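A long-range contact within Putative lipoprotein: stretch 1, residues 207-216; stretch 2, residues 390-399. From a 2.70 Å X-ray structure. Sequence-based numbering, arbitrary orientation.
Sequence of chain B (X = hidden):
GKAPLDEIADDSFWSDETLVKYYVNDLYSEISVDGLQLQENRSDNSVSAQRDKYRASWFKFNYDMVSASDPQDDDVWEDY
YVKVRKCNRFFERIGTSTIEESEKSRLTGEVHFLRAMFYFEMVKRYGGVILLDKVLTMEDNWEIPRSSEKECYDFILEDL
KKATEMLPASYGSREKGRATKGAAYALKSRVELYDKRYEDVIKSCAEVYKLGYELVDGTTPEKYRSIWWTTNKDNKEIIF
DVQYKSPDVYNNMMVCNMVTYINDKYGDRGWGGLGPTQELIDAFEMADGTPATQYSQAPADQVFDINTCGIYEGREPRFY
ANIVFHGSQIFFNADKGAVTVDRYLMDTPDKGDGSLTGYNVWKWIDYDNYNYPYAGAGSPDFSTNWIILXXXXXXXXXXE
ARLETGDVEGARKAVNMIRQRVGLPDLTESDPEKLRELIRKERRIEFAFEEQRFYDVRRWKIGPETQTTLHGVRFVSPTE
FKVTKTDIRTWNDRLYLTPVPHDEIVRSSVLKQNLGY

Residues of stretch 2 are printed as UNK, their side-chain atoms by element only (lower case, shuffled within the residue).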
# COMPACT_ATOMS: atom_id res chain seq x y z
N GLU B 207 -29.06 1.12 -25.39
CA GLU B 207 -29.61 1.69 -24.18
C GLU B 207 -29.05 3.08 -23.90
O GLU B 207 -29.81 3.97 -23.54
CB GLU B 207 -29.38 0.75 -22.99
CG GLU B 207 -30.25 -0.49 -23.05
CD GLU B 207 -31.73 -0.27 -23.23
OE1 GLU B 207 -32.30 0.64 -22.59
OE2 GLU B 207 -32.33 -1.03 -24.03
N VAL B 208 -27.75 3.28 -24.09
CA VAL B 208 -27.08 4.57 -23.84
C VAL B 208 -27.55 5.64 -24.87
O VAL B 208 -27.70 6.82 -24.51
CB VAL B 208 -25.55 4.39 -23.83
CG1 VAL B 208 -24.85 5.68 -23.42
CG2 VAL B 208 -25.15 3.26 -22.90
N TYR B 209 -27.85 5.19 -26.12
CA TYR B 209 -28.32 6.09 -27.17
C TYR B 209 -29.67 6.74 -26.81
O TYR B 209 -29.99 7.84 -27.31
CB TYR B 209 -28.46 5.34 -28.51
CG TYR B 209 -27.16 4.83 -29.11
CD1 TYR B 209 -26.03 5.65 -29.19
CD2 TYR B 209 -27.08 3.56 -29.68
CE1 TYR B 209 -24.85 5.20 -29.79
CE2 TYR B 209 -25.90 3.09 -30.24
CZ TYR B 209 -24.78 3.92 -30.30
OH TYR B 209 -23.62 3.44 -30.88
N LYS B 210 -30.43 6.09 -25.93
CA LYS B 210 -31.74 6.54 -25.47
C LYS B 210 -31.66 7.48 -24.25
O LYS B 210 -32.67 8.13 -23.92
CB LYS B 210 -32.61 5.31 -25.11
CG LYS B 210 -32.90 4.36 -26.26
CD LYS B 210 -33.64 3.11 -25.78
CE LYS B 210 -33.49 1.96 -26.76
NZ LYS B 210 -34.02 0.69 -26.19
N LEU B 211 -30.50 7.56 -23.58
CA LEU B 211 -30.36 8.29 -22.33
C LEU B 211 -29.96 9.78 -22.45
O LEU B 211 -29.60 10.40 -21.43
CB LEU B 211 -29.36 7.54 -21.42
CG LEU B 211 -29.90 6.21 -20.93
CD1 LEU B 211 -28.82 5.38 -20.30
CD2 LEU B 211 -31.11 6.39 -20.02
N GLY B 212 -30.13 10.35 -23.64
CA GLY B 212 -29.85 11.76 -23.87
C GLY B 212 -28.40 12.22 -23.78
O GLY B 212 -28.14 13.37 -23.41
N TYR B 213 -27.43 11.36 -24.11
CA TYR B 213 -26.06 11.85 -24.15
C TYR B 213 -25.83 12.50 -25.54
O TYR B 213 -26.63 12.29 -26.45
CB TYR B 213 -25.05 10.73 -23.84
CG TYR B 213 -25.09 10.25 -22.40
CD1 TYR B 213 -24.52 11.01 -21.38
CD2 TYR B 213 -25.70 9.05 -22.06
CE1 TYR B 213 -24.58 10.60 -20.05
CE2 TYR B 213 -25.76 8.62 -20.74
CZ TYR B 213 -25.19 9.40 -19.73
OH TYR B 213 -25.20 8.97 -18.42
N GLU B 214 -24.81 13.32 -25.69
CA GLU B 214 -24.56 13.98 -26.97
C GLU B 214 -23.06 14.23 -27.13
O GLU B 214 -22.41 14.61 -26.15
CB GLU B 214 -25.35 15.30 -27.03
CG GLU B 214 -25.59 15.87 -28.42
CD GLU B 214 -26.10 17.30 -28.39
OE1 GLU B 214 -27.16 17.55 -27.76
OE2 GLU B 214 -25.40 18.18 -28.95
N LEU B 215 -22.50 13.98 -28.33
CA LEU B 215 -21.08 14.21 -28.59
C LEU B 215 -20.80 15.70 -28.70
O LEU B 215 -21.54 16.41 -29.40
CB LEU B 215 -20.59 13.52 -29.88
CG LEU B 215 -20.54 11.99 -29.90
CD1 LEU B 215 -20.20 11.49 -31.27
CD2 LEU B 215 -19.53 11.44 -28.92
N VAL B 216 -19.78 16.20 -27.97
CA VAL B 216 -19.37 17.61 -28.01
C VAL B 216 -18.83 17.87 -29.42
O VAL B 216 -18.15 17.00 -29.99
CB VAL B 216 -18.29 17.88 -26.91
CG1 VAL B 216 -17.48 19.15 -27.15
CG2 VAL B 216 -18.88 17.85 -25.52
N UNK B 390 -16.88 8.16 -21.63
CA UNK B 390 -17.33 9.18 -22.60
C UNK B 390 -18.33 8.59 -23.59
O UNK B 390 -18.19 7.42 -23.98
n UNK B 390 -12.23 10.44 -25.87
n UNK B 390 -14.22 11.22 -25.03
c UNK B 390 -16.13 9.67 -23.41
n UNK B 390 -13.73 11.45 -27.25
c UNK B 390 -15.30 10.81 -22.87
c UNK B 390 -13.40 11.02 -26.05
c UNK B 390 -13.98 10.82 -23.65
N UNK B 391 -19.25 9.42 -24.10
CA UNK B 391 -20.24 8.98 -25.10
C UNK B 391 -19.57 8.43 -26.40
O UNK B 391 -20.10 7.49 -26.99
c UNK B 391 -24.28 8.16 -26.56
c UNK B 391 -21.20 10.13 -25.44
c UNK B 391 -24.86 9.03 -27.47
c UNK B 391 -24.25 10.24 -27.74
c UNK B 391 -22.46 9.72 -26.18
c UNK B 391 -23.06 10.58 -27.10
c UNK B 391 -23.11 8.52 -25.90
o UNK B 391 -26.05 8.70 -28.08
N UNK B 392 -18.38 8.97 -26.79
CA UNK B 392 -17.64 8.52 -27.98
C UNK B 392 -17.39 7.00 -27.99
O UNK B 392 -17.42 6.39 -29.07
c UNK B 392 -16.32 9.25 -28.06
N UNK B 393 -17.17 6.39 -26.80
CA UNK B 393 -16.90 4.97 -26.67
C UNK B 393 -18.08 4.11 -27.07
O UNK B 393 -17.87 3.02 -27.61
c UNK B 393 -15.50 3.54 -25.16
c UNK B 393 -15.16 3.09 -23.76
o UNK B 393 -15.32 1.87 -23.49
c UNK B 393 -16.51 4.65 -25.23
o UNK B 393 -14.72 3.94 -22.94
N UNK B 394 -19.33 4.57 -26.80
CA UNK B 394 -20.54 3.84 -27.14
C UNK B 394 -20.50 3.54 -28.64
O UNK B 394 -20.62 2.39 -29.03
c UNK B 394 -21.51 3.82 -24.21
c UNK B 394 -23.11 3.95 -27.08
c UNK B 394 -21.74 4.97 -25.19
c UNK B 394 -21.80 4.62 -26.69
N UNK B 395 -20.21 4.56 -29.45
CA UNK B 395 -20.15 4.44 -30.90
C UNK B 395 -19.09 3.45 -31.37
O UNK B 395 -19.37 2.62 -32.24
c UNK B 395 -21.07 7.71 -30.35
c UNK B 395 -21.05 6.75 -31.36
c UNK B 395 -22.15 8.58 -30.19
c UNK B 395 -22.14 6.70 -32.22
c UNK B 395 -23.22 7.56 -32.08
c UNK B 395 -23.22 8.50 -31.06
o UNK B 395 -24.29 9.35 -30.96
c UNK B 395 -19.89 5.81 -31.52
N UNK B 396 -17.89 3.51 -30.77
CA UNK B 396 -16.76 2.67 -31.16
C UNK B 396 -16.90 1.23 -30.66
O UNK B 396 -16.56 0.32 -31.40
c UNK B 396 -13.84 5.25 -30.91
c UNK B 396 -14.70 4.19 -32.93
c UNK B 396 -15.02 4.55 -31.51
c UNK B 396 -15.44 3.31 -30.69
N UNK B 397 -17.49 1.01 -29.46
CA UNK B 397 -17.79 -0.33 -28.95
C UNK B 397 -18.85 -0.98 -29.83
O UNK B 397 -18.75 -2.16 -30.16
c UNK B 397 -17.24 0.18 -26.50
o UNK B 397 -16.07 0.36 -26.81
c UNK B 397 -18.28 -0.27 -27.50
n UNK B 397 -17.65 0.36 -25.26
N UNK B 398 -19.85 -0.19 -30.24
CA UNK B 398 -20.93 -0.61 -31.12
C UNK B 398 -20.36 -0.96 -32.51
O UNK B 398 -20.69 -2.02 -33.04
c UNK B 398 -22.00 0.51 -31.23
o UNK B 398 -23.72 -1.11 -31.56
c UNK B 398 -23.39 0.09 -31.67
o UNK B 398 -24.18 0.98 -32.10
N UNK B 399 -19.49 -0.08 -33.09
CA UNK B 399 -18.87 -0.30 -34.40
C UNK B 399 -18.09 -1.62 -34.41
O UNK B 399 -18.25 -2.43 -35.33
c UNK B 399 -17.95 0.86 -34.75

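Position 390 has seven side-chain atoms: three carbons, a nitrogen, then a carbon carrying two more nitrogens. None touches stretch 1, and the CA-to-CB bond points away from it. The group is a guanidinium, so the residue is Arg390; its three nitrogens, all hydrogen-bonded elsewhere in the structure, suit a buried place with polar partners.

Position 391 carries one carbon followed by a six-carbon ring bearing an oxygen. It points toward stretch 1, where its ring lies under Tyr213 CB, reaches the Leu215 backbone and meets Val208 CG1. The phenol identifies Tyr391. Tyr213 CB sits 3.6 Å from the centroid of the Tyr391 ring and 10° off the normal, a CH-pi contact; Leu215 N lies at the ring edge, 3.7 Å from Tyr391 CD2, and Val208 CG1 is 4.0 Å from Tyr391 CE1. A broad, flat side chain suits a place where it meets both the helical part of stretch 1 and the loop that follows.

At position 392 a single carbon makes up the side chain, and Leu215 CD2 packs against it. This is Ala392. Leu215 CD2 comes within 3.5 Å of Ala392 N and 4.0 Å of Ala392 CB, so the leucine approaches the helix backbone beside a small side chain.

Position 393 shows three carbons in a row, the third carrying two oxygens. It points away from stretch 1 and touches nothing there. It is Glu393, whose buried carboxylate finds hydrogen-bonding partners elsewhere in the structure.

Position 394 has four carbons, forked at the first, with one arm two carbons long. Pointing toward stretch 1, they touch Val208 and the Tyr209 ring. This is the beta-branched Ile394: CG1 is 3.6 Å from Val208 CG1, and CG2 is 3.5 Å from Tyr209 CE1. The fork gives an apolar surface to two neighbouring residues.

Position 395 again has one carbon and a six-carbon ring with an oxygen. Its CA-to-CB bond points sideways, but the ring meets Tyr209 and Leu215. It is Tyr395. Tyr209 CE1 lies over a face of its ring, 3.7 Å from Tyr395 CE1, while Leu215 CD1 is 3.7 Å from Tyr395 CE2. A long ring suits contact with two well-separated residues.

Position 396, four carbons forked at the second, points away and is out of contact: Leu396, apolar as suits its buried place.

Position 397 has two carbons, the second bearing one oxygen and one nitrogen; it points sideways, touching nothing of stretch 1. This is Asn397, whose amide can donate and accept: ND2 donates to Glu393 OE2 at 3.3 Å.

Position 398 has two carbons, the second with two oxygens, one meeting the Tyr209 hydroxyl. It is Asp398, a ready acceptor: Tyr209 OH donates to Asp398 OD2 at 2.8 Å.

Position 399, one carbon without contact, is Ala399, a small methyl in a buried helix.

The contact is mainly apolar packing with one polar link. Tyr209 fits as a knob among Tyr391, Ile394, Tyr395 and Asp398, while Tyr213 and Leu215 pack around Tyr391. The stretches bury 561 Å², with touching residues at least 176 positions apart in sequence.

Stretch 2, residues 390-399: RYAEIYLNDA
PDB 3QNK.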